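Local coordinates for maltose/maltodextrin-binding protein (Thermus thermophilus, PDB 2GH9) that binds maltotriose, and probably related maltodextrins, probably as the periplasmic receptor that hands them to a sugar uptake system, at residues 106-116 with 262-272. Sequence-based numbering, arbitrary orientation.
Sequences MGLPAFAESVA and WGPFLGVQGVV. With GLC (alpha-D-glucopyranose), chain B.
Gln269 gives its amide NE2 to Glu113 OE2 in a nearly straight bond of 2.8 Å; Glu113 OE2 lies almost in the amide plane of Gln269, while NE2 comes to OE2 on its syn side, 31° out of the carboxylate plane. Glu113 runs extended beyond CG and Gln269 is bent about its CB-CG bond (chi2 -84°), which brings the two ends together although the flat groups stand 57° apart. Glu113 OE2 also accepts from O2 of a glucose unit at 2.7 Å, while Glu113 OE1 forms a salt bridge to Arg305 and Gln269 OE1 bonds to Thr61; these second partners fix how both groups are turned. Gly267, opposite Glu113 in a hydrogen-bonded pair, has no side chain to crowd the carboxylate. Further along, Ala110 N and Phe111 N both bond to Gln269 O, a classic beta bulge that shifts the register by one residue. On the other face of the sheet, Pro109 CB meets Val268 CG1 at 4.2 Å, small apolar groups suited to packing against helix 93-98. Past the paired strands, Val115 CG2 lies 3.8 Å from Pro264 CB, and Val115 O meets the Trp262 ring at its edge, near CH2. A water bridges Val115 N and Phe265 O. Antiparallel strands 104-113 and 265-273, far apart in sequence, thus carry sugar-binding side chains into the interdomain cleft of a periplasmic binding protein.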
loop_
_atom_site.group_PDB
_atom_site.type_symbol
_atom_site.label_atom_id
_atom_site.label_comp_id
_atom_site.label_asym_id
_atom_site.label_seq_id
_atom_site.Cartn_x
_atom_site.Cartn_y
_atom_site.Cartn_z
ATOM N N MET A 106 -7.264 -14.960 8.246
ATOM C CA MET A 106 -6.827 -15.570 6.993
ATOM C C MET A 106 -5.341 -15.325 6.638
ATOM O O MET A 106 -4.873 -15.684 5.560
ATOM C CB MET A 106 -7.753 -15.110 5.866
ATOM C CG MET A 106 -9.266 -15.440 6.109
ATOM S SD MET A 106 -9.550 -17.207 6.506
ATOM C CE MET A 106 -9.010 -17.996 4.995
ATOM N N GLY A 107 -4.605 -14.739 7.565
ATOM C CA GLY A 107 -3.167 -14.541 7.405
ATOM C C GLY A 107 -2.624 -13.921 8.666
ATOM O O GLY A 107 -3.376 -13.599 9.581
ATOM N N LEU A 108 -1.310 -13.800 8.742
ATOM C CA LEU A 108 -0.655 -13.212 9.914
ATOM C C LEU A 108 -0.314 -11.771 9.589
ATOM O O LEU A 108 0.554 -11.555 8.747
ATOM C CB LEU A 108 0.628 -13.958 10.257
ATOM C CG LEU A 108 0.505 -15.469 10.478
ATOM C CD1 LEU A 108 1.870 -16.027 10.838
ATOM C CD2 LEU A 108 -0.518 -15.761 11.548
ATOM N N PRO A 109 -1.000 -10.798 10.240
ATOM C CA PRO A 109 -0.748 -9.391 9.992
ATOM C C PRO A 109 0.641 -9.003 10.482
ATOM O O PRO A 109 1.033 -9.363 11.606
ATOM C CB PRO A 109 -1.828 -8.667 10.816
ATOM C CG PRO A 109 -2.813 -9.691 11.195
ATOM C CD PRO A 109 -2.056 -10.976 11.259
ATOM N N ALA A 110 1.385 -8.285 9.648
ATOM C CA ALA A 110 2.786 -8.012 9.941
ATOM C C ALA A 110 3.109 -6.527 9.968
ATOM O O ALA A 110 3.646 -6.025 10.962
ATOM C CB ALA A 110 3.690 -8.764 8.944
ATOM N N PHE A 111 2.799 -5.824 8.877
ATOM C CA PHE A 111 3.232 -4.437 8.708
ATOM C C PHE A 111 2.105 -3.543 8.243
ATOM O O PHE A 111 1.193 -3.982 7.521
ATOM C CB PHE A 111 4.382 -4.362 7.697
ATOM C CG PHE A 111 5.443 -5.406 7.908
ATOM C CD1 PHE A 111 6.281 -5.340 9.010
ATOM C CD2 PHE A 111 5.601 -6.446 7.011
ATOM C CE1 PHE A 111 7.252 -6.323 9.226
ATOM C CE2 PHE A 111 6.581 -7.415 7.218
ATOM C CZ PHE A 111 7.401 -7.343 8.331
ATOM N N ALA A 112 2.139 -2.301 8.694
ATOM C CA ALA A 112 1.196 -1.291 8.257
ATOM C C ALA A 112 1.943 -0.266 7.428
ATOM O O ALA A 112 3.138 -0.033 7.627
ATOM C CB ALA A 112 0.515 -0.641 9.452
ATOM N N GLU A 113 1.233 0.342 6.482
ATOM C CA GLU A 113 1.849 1.258 5.549
ATOM C C GLU A 113 0.814 2.209 4.987
ATOM O O GLU A 113 -0.367 1.918 4.970
ATOM C CB GLU A 113 2.451 0.470 4.394
ATOM C CG GLU A 113 1.417 -0.370 3.627
ATOM C CD GLU A 113 2.036 -1.356 2.682
ATOM O OE1 GLU A 113 3.242 -1.572 2.813
ATOM O OE2 GLU A 113 1.326 -1.900 1.786
ATOM N N SER A 114 1.297 3.333 4.481
ATOM C CA SER A 114 0.470 4.253 3.716
ATOM C C SER A 114 1.404 5.101 2.893
ATOM O O SER A 114 2.594 5.189 3.193
ATOM C CB SER A 114 -0.371 5.147 4.653
ATOM O OG SER A 114 0.383 6.248 5.134
ATOM N N VAL A 115 0.879 5.748 1.859
ATOM C CA VAL A 115 1.642 6.809 1.224
ATOM C C VAL A 115 1.692 8.044 2.114
ATOM O O VAL A 115 0.886 8.237 3.038
ATOM C CB VAL A 115 1.112 7.185 -0.218
ATOM C CG1 VAL A 115 1.253 5.980 -1.145
ATOM C CG2 VAL A 115 -0.335 7.741 -0.175
ATOM N N ALA A 116 2.694 8.865 1.833
ATOM C CA ALA A 116 2.924 10.119 2.528
ATOM C C ALA A 116 3.843 11.007 1.668
ATOM O O ALA A 116 4.433 10.560 0.680
ATOM C CB ALA A 116 3.579 9.880 3.873
ATOM N N TRP A 262 -6.630 15.845 3.363
ATOM C CA TRP A 262 -5.997 14.710 2.727
ATOM C C TRP A 262 -5.895 13.537 3.733
ATOM O O TRP A 262 -5.526 13.735 4.884
ATOM C CB TRP A 262 -4.620 15.072 2.208
ATOM C CG TRP A 262 -3.854 13.893 1.641
ATOM C CD1 TRP A 262 -3.903 13.428 0.359
ATOM C CD2 TRP A 262 -2.877 13.081 2.319
ATOM N NE1 TRP A 262 -3.065 12.363 0.207
ATOM C CE2 TRP A 262 -2.428 12.115 1.392
ATOM C CE3 TRP A 262 -2.372 13.047 3.630
ATOM C CZ2 TRP A 262 -1.467 11.150 1.719
ATOM C CZ3 TRP A 262 -1.425 12.060 3.964
ATOM C CH2 TRP A 262 -0.976 11.145 3.011
ATOM N N GLY A 263 -6.213 12.330 3.278
ATOM C CA GLY A 263 -6.003 11.118 4.072
ATOM C C GLY A 263 -5.834 9.909 3.168
ATOM O O GLY A 263 -6.710 9.625 2.340
ATOM N N PRO A 264 -4.730 9.170 3.328
ATOM C CA PRO A 264 -4.450 8.025 2.446
ATOM C C PRO A 264 -5.139 6.727 2.883
ATOM O O PRO A 264 -5.621 6.651 4.002
ATOM C CB PRO A 264 -2.929 7.862 2.599
ATOM C CG PRO A 264 -2.707 8.215 4.070
ATOM C CD PRO A 264 -3.671 9.347 4.349
ATOM N N PHE A 265 -5.137 5.713 2.008
ATOM C CA PHE A 265 -5.402 4.342 2.421
ATOM C C PHE A 265 -4.354 3.860 3.430
ATOM O O PHE A 265 -3.171 4.161 3.304
ATOM C CB PHE A 265 -5.364 3.365 1.236
ATOM C CG PHE A 265 -6.603 3.350 0.369
ATOM C CD1 PHE A 265 -7.866 3.192 0.925
ATOM C CD2 PHE A 265 -6.483 3.405 -1.018
ATOM C CE1 PHE A 265 -9.002 3.114 0.123
ATOM C CE2 PHE A 265 -7.619 3.319 -1.837
ATOM C CZ PHE A 265 -8.882 3.183 -1.257
ATOM N N LEU A 266 -4.813 3.112 4.428
ATOM C CA LEU A 266 -3.961 2.314 5.286
ATOM C C LEU A 266 -3.993 0.919 4.701
ATOM O O LEU A 266 -5.052 0.412 4.297
ATOM C CB LEU A 266 -4.439 2.344 6.747
ATOM C CG LEU A 266 -4.608 3.764 7.313
ATOM C CD1 LEU A 266 -5.296 3.777 8.675
ATOM C CD2 LEU A 266 -3.270 4.503 7.396
ATOM N N GLY A 267 -2.816 0.343 4.558
ATOM C CA GLY A 267 -2.673 -0.988 4.026
ATOM C C GLY A 267 -2.011 -1.812 5.092
ATOM O O GLY A 267 -1.126 -1.328 5.776
ATOM N N VAL A 268 -2.445 -3.057 5.226
ATOM C CA VAL A 268 -1.782 -4.007 6.094
ATOM C C VAL A 268 -1.211 -5.112 5.233
ATOM O O VAL A 268 -1.934 -5.734 4.437
ATOM C CB VAL A 268 -2.732 -4.583 7.165
ATOM C CG1 VAL A 268 -1.978 -5.515 8.065
ATOM C CG2 VAL A 268 -3.379 -3.464 7.956
ATOM N N GLN A 269 0.095 -5.331 5.377
ATOM C CA GLN A 269 0.761 -6.443 4.735
ATOM C C GLN A 269 0.803 -7.624 5.706
ATOM O O GLN A 269 1.168 -7.460 6.861
ATOM C CB GLN A 269 2.176 -6.055 4.326
ATOM C CG GLN A 269 2.256 -4.951 3.275
ATOM C CD GLN A 269 2.113 -5.441 1.844
ATOM O OE1 GLN A 269 2.428 -6.583 1.522
ATOM N NE2 GLN A 269 1.642 -4.559 0.971
ATOM N N GLY A 270 0.455 -8.808 5.214
ATOM C CA GLY A 270 0.476 -10.011 6.043
ATOM C C GLY A 270 0.954 -11.233 5.310
ATOM O O GLY A 270 0.944 -11.296 4.053
ATOM N N VAL A 271 1.399 -12.214 6.093
ATOM C CA VAL A 271 1.828 -13.476 5.538
ATOM C C VAL A 271 0.607 -14.391 5.392
ATOM O O VAL A 271 -0.202 -14.528 6.333
ATOM C CB VAL A 271 2.902 -14.175 6.415
ATOM C CG1 VAL A 271 3.323 -15.482 5.763
ATOM C CG2 VAL A 271 4.145 -13.237 6.675
ATOM N N VAL A 272 0.474 -15.012 4.225
ATOM C CA VAL A 272 -0.599 -15.982 3.984
ATOM C C VAL A 272 -0.003 -17.319 3.592
ATOM O O VAL A 272 1.045 -17.400 2.941
ATOM C CB VAL A 272 -1.633 -15.516 2.914
ATOM C CG1 VAL A 272 -2.401 -14.267 3.415
ATOM C CG2 VAL A 272 -0.936 -15.263 1.568
HETATM C C1 GLC B . 2.296 -0.469 -2.807
HETATM C C2 GLC B . 1.355 -0.927 -1.708
HETATM C C3 GLC B . 0.169 -1.692 -2.337
HETATM C C4 GLC B . -0.516 -0.917 -3.452
HETATM C C5 GLC B . 0.518 -0.419 -4.458
HETATM C C6 GLC B . -0.131 0.501 -5.500
HETATM O O2 GLC B . 2.048 -1.801 -0.813
HETATM O O3 GLC B . -0.767 -2.041 -1.339
HETATM O O4 GLC B . -1.486 -1.757 -4.108
HETATM O O5 GLC B . 1.580 0.296 -3.786
HETATM O O6 GLC B . 0.576 0.490 -6.743
HETATM O O HOH W 1 -1.645 4.587 1.175
#